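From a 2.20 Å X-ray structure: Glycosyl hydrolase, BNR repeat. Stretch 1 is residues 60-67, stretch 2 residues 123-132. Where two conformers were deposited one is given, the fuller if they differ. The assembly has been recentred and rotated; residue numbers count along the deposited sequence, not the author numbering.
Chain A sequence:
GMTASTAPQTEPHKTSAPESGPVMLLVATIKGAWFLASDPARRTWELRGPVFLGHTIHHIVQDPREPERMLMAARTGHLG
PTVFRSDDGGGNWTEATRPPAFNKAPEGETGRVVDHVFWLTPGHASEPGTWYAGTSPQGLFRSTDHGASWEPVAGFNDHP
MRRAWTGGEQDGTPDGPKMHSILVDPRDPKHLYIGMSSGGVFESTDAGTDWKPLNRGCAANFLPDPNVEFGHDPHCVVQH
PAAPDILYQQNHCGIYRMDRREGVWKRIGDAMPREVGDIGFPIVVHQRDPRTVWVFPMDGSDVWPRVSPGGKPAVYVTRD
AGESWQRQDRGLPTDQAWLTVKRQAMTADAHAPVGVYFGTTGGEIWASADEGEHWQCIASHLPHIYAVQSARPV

Stretch 1, residues 60-67: IVQDPREP
Stretch 2 123-132: GHASEPGTWY

Stretch 1 enters as a strand at Ile60 and Val61 (phi/psi -130/120 and -131/136) and gives way to a loop through Pro64 (-73/-17) and Arg65 (-71/-34), where Glu66 N makes a weak bond to Asp63 O (3.2 Å). Stretch 2 runs through a type I turn from His124 to Glu127 and a type II turn from Glu127 to Thr130, then becomes a strand at Trp131 (-138/160). No backbone-to-backbone hydrogen bond joins them; the register sets Arg65 CA 6.2 Å from Ala125 CA and Asp63 CA 8.7 Å from Gly123 CA. The 410 Å² buried in total centres on Arg65.

Arg65 points toward stretch 2 with chi1 to chi4 of -63°, 166°, -65° and -178°, which carries its guanidinium into the loop formed by the two turns. There it meets backbone carbonyls. Arg65 NH1 donates to His124 O (3.1 Å, 157°) and Arg65 NH2 to Thr130 O (2.9 Å, 146°); a second, weak bond runs from Arg65 NH1 to Thr130 O (3.2 Å, 134°). Both acceptors also serve their own loop: Glu127 N to His124 O is 3.0 Å and Gly123 N to Thr130 O is 2.8 Å. Proximity alone is not sufficient, since Arg65 NH1 lies 2.8 Å from Glu127 O but at a poor angle; that carbonyl instead accepts from Thr130 N at 3.1 Å. Pro128 CA and Gly129 N lie over one guanidinium face, Gly123 C over the opposite one.

The remaining guanidinium nitrogen is satisfied within stretch 1. Arg65 NE forms a salt bridge with Asp63 OD1 (2.9 Å, 169°), and Arg65 N also donates to Asp63 OD1 (3.1 Å). Asp63 OD1 (chi1 -167°, chi2 -20°) thereby accepts from both the backbone N and the NE of Arg65; from Arg65, Asp63 OD2 receives one weak bond, through Arg65 NH2 (3.2 Å, 130°).

Two waters complete the account of Asp63 OD2. Water 1 donates to Asp63 OD2 (2.7 Å) and accepts from Trp131 NE1 (3.0 Å). Water 2 donates to Asp63 OD2 (2.8 Å) and to Glu66 OE2 (2.7 Å) while accepting from Gly129 N (2.8 Å), so Glu66 (chi1 -53°, chi2 -178°, chi3 47°) reaches the type II turn through solvent. Gly129, at 88/-12, has backbone angles that call for glycine.

Trp131 (chi1 -70°, chi2 73°) starts sideways, but its indole end comes nearer. Trp131 CZ3 meets Val61 CG1 at 3.9 Å and Trp131 CZ2 meets Asp63 CB at 3.6 Å. Arg65 NH2 lies over one ring face, yet Arg65 CZ is 5.3 Å from the five-membered-ring centroid of Trp131, at most a weak cation-pi attraction.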

# COMPACT_ATOMS: atom_id res chain seq x y z
N ILE A 60 -4.68 -8.47 0.03
CA ILE A 60 -4.29 -9.87 0.15
C ILE A 60 -2.78 -9.81 0.27
O ILE A 60 -2.11 -9.26 -0.62
CB ILE A 60 -4.73 -10.78 -1.06
CG1 ILE A 60 -6.16 -10.49 -1.53
CG2 ILE A 60 -4.59 -12.26 -0.65
CD1 ILE A 60 -6.50 -11.15 -2.83
N VAL A 61 -2.24 -10.31 1.38
CA VAL A 61 -0.81 -10.26 1.65
C VAL A 61 -0.29 -11.62 2.07
O VAL A 61 -0.91 -12.30 2.87
CB VAL A 61 -0.50 -9.24 2.75
CG1 VAL A 61 1.02 -9.15 2.96
CG2 VAL A 61 -1.12 -7.87 2.42
N GLN A 62 0.85 -12.01 1.52
CA GLN A 62 1.56 -13.23 1.89
C GLN A 62 2.51 -12.90 3.04
O GLN A 62 3.10 -11.81 3.04
CB GLN A 62 2.40 -13.72 0.74
CG GLN A 62 3.22 -14.97 1.04
CD GLN A 62 3.96 -15.43 -0.16
OE1 GLN A 62 4.75 -14.69 -0.74
NE2 GLN A 62 3.69 -16.65 -0.58
N ASP A 63 2.66 -13.83 3.98
CA ASP A 63 3.63 -13.70 5.05
C ASP A 63 4.99 -14.06 4.43
O ASP A 63 5.19 -15.22 4.05
CB ASP A 63 3.28 -14.66 6.21
CG ASP A 63 4.04 -14.36 7.48
OD1 ASP A 63 5.09 -13.70 7.43
OD2 ASP A 63 3.57 -14.79 8.56
N PRO A 64 5.92 -13.09 4.32
CA PRO A 64 7.22 -13.44 3.74
C PRO A 64 8.08 -14.28 4.70
O PRO A 64 9.04 -14.89 4.26
CB PRO A 64 7.87 -12.07 3.46
CG PRO A 64 7.28 -11.17 4.41
CD PRO A 64 5.89 -11.68 4.73
N ARG A 65 7.72 -14.30 5.99
CA ARG A 65 8.38 -15.15 6.97
C ARG A 65 8.03 -16.62 6.75
O ARG A 65 8.85 -17.47 7.01
CB ARG A 65 8.00 -14.75 8.39
CG ARG A 65 8.45 -13.32 8.76
CD ARG A 65 7.77 -12.84 10.01
NE ARG A 65 6.34 -12.72 9.80
CZ ARG A 65 5.46 -12.28 10.69
NH1 ARG A 65 5.82 -11.81 11.87
NH2 ARG A 65 4.19 -12.26 10.34
N GLU A 66 6.79 -16.89 6.32
CA GLU A 66 6.25 -18.23 6.10
C GLU A 66 5.36 -18.17 4.86
O GLU A 66 4.16 -17.97 4.97
CB GLU A 66 5.44 -18.69 7.32
CG GLU A 66 6.19 -18.61 8.63
CD GLU A 66 5.40 -19.11 9.82
OE1 GLU A 66 4.82 -20.22 9.67
OE2 GLU A 66 5.40 -18.42 10.88
N PRO A 67 5.94 -18.34 3.66
CA PRO A 67 5.19 -18.12 2.39
C PRO A 67 3.87 -18.88 2.22
O PRO A 67 3.04 -18.46 1.44
CB PRO A 67 6.19 -18.58 1.32
CG PRO A 67 7.50 -18.37 1.94
CD PRO A 67 7.32 -18.75 3.38
N GLY A 123 4.44 -8.72 10.60
CA GLY A 123 5.43 -8.25 11.54
C GLY A 123 6.87 -8.62 11.23
O GLY A 123 7.18 -9.16 10.18
N HIS A 124 7.70 -8.32 12.22
CA HIS A 124 9.13 -8.54 12.20
C HIS A 124 9.47 -10.03 12.15
O HIS A 124 8.70 -10.87 12.62
CB HIS A 124 9.73 -7.89 13.46
CG HIS A 124 11.22 -7.72 13.41
ND1 HIS A 124 12.08 -8.61 14.00
CD2 HIS A 124 11.98 -6.76 12.84
CE1 HIS A 124 13.33 -8.22 13.77
NE2 HIS A 124 13.30 -7.09 13.08
N ALA A 125 10.64 -10.35 11.56
CA ALA A 125 11.16 -11.71 11.38
C ALA A 125 11.25 -12.51 12.68
O ALA A 125 10.98 -13.72 12.71
CB ALA A 125 12.57 -11.64 10.69
N SER A 126 11.60 -11.80 13.76
CA SER A 126 11.75 -12.38 15.08
C SER A 126 10.44 -12.60 15.80
O SER A 126 10.45 -13.13 16.91
CB SER A 126 12.60 -11.45 15.95
OG SER A 126 11.83 -10.32 16.33
N GLU A 127 9.30 -12.18 15.23
CA GLU A 127 8.00 -12.37 15.89
C GLU A 127 7.02 -13.07 14.96
O GLU A 127 5.98 -12.49 14.63
CB GLU A 127 7.47 -11.02 16.39
CG GLU A 127 8.41 -10.34 17.39
CD GLU A 127 7.86 -9.05 17.94
OE1 GLU A 127 6.81 -8.56 17.45
OE2 GLU A 127 8.47 -8.53 18.89
N PRO A 128 7.32 -14.34 14.57
CA PRO A 128 6.44 -15.03 13.63
C PRO A 128 5.02 -15.11 14.18
O PRO A 128 4.85 -15.20 15.39
CB PRO A 128 7.08 -16.41 13.45
CG PRO A 128 8.08 -16.57 14.51
CD PRO A 128 8.44 -15.21 15.01
N GLY A 129 4.03 -15.00 13.29
CA GLY A 129 2.63 -14.97 13.66
C GLY A 129 2.05 -13.61 14.00
O GLY A 129 0.83 -13.51 14.09
N THR A 130 2.90 -12.59 14.17
CA THR A 130 2.47 -11.24 14.49
C THR A 130 2.17 -10.43 13.22
O THR A 130 2.96 -10.45 12.27
CB THR A 130 3.50 -10.51 15.41
OG1 THR A 130 3.57 -11.19 16.67
CG2 THR A 130 3.13 -9.04 15.64
N TRP A 131 1.02 -9.75 13.19
CA TRP A 131 0.60 -8.88 12.08
C TRP A 131 -0.02 -7.62 12.63
O TRP A 131 -0.45 -7.59 13.79
CB TRP A 131 -0.49 -9.53 11.23
CG TRP A 131 -0.07 -10.70 10.40
CD1 TRP A 131 0.21 -11.95 10.85
CD2 TRP A 131 0.04 -10.75 8.97
NE1 TRP A 131 0.54 -12.76 9.79
CE2 TRP A 131 0.45 -12.05 8.63
CE3 TRP A 131 -0.14 -9.80 7.95
CZ2 TRP A 131 0.65 -12.44 7.30
CZ3 TRP A 131 0.07 -10.19 6.63
CH2 TRP A 131 0.47 -11.49 6.32
N TYR A 132 -0.07 -6.58 11.79
CA TYR A 132 -0.82 -5.36 12.08
C TYR A 132 -1.90 -5.21 11.02
O TYR A 132 -1.73 -5.65 9.91
CB TYR A 132 0.06 -4.12 12.08
CG TYR A 132 1.02 -4.09 13.23
CD1 TYR A 132 0.66 -3.53 14.46
CD2 TYR A 132 2.28 -4.65 13.11
CE1 TYR A 132 1.53 -3.53 15.51
CE2 TYR A 132 3.15 -4.65 14.15
CZ TYR A 132 2.78 -4.10 15.35
OH TYR A 132 3.70 -4.11 16.38
O HOH W 1 1.21 -15.70 9.48
O HOH W 2 5.11 -15.72 10.76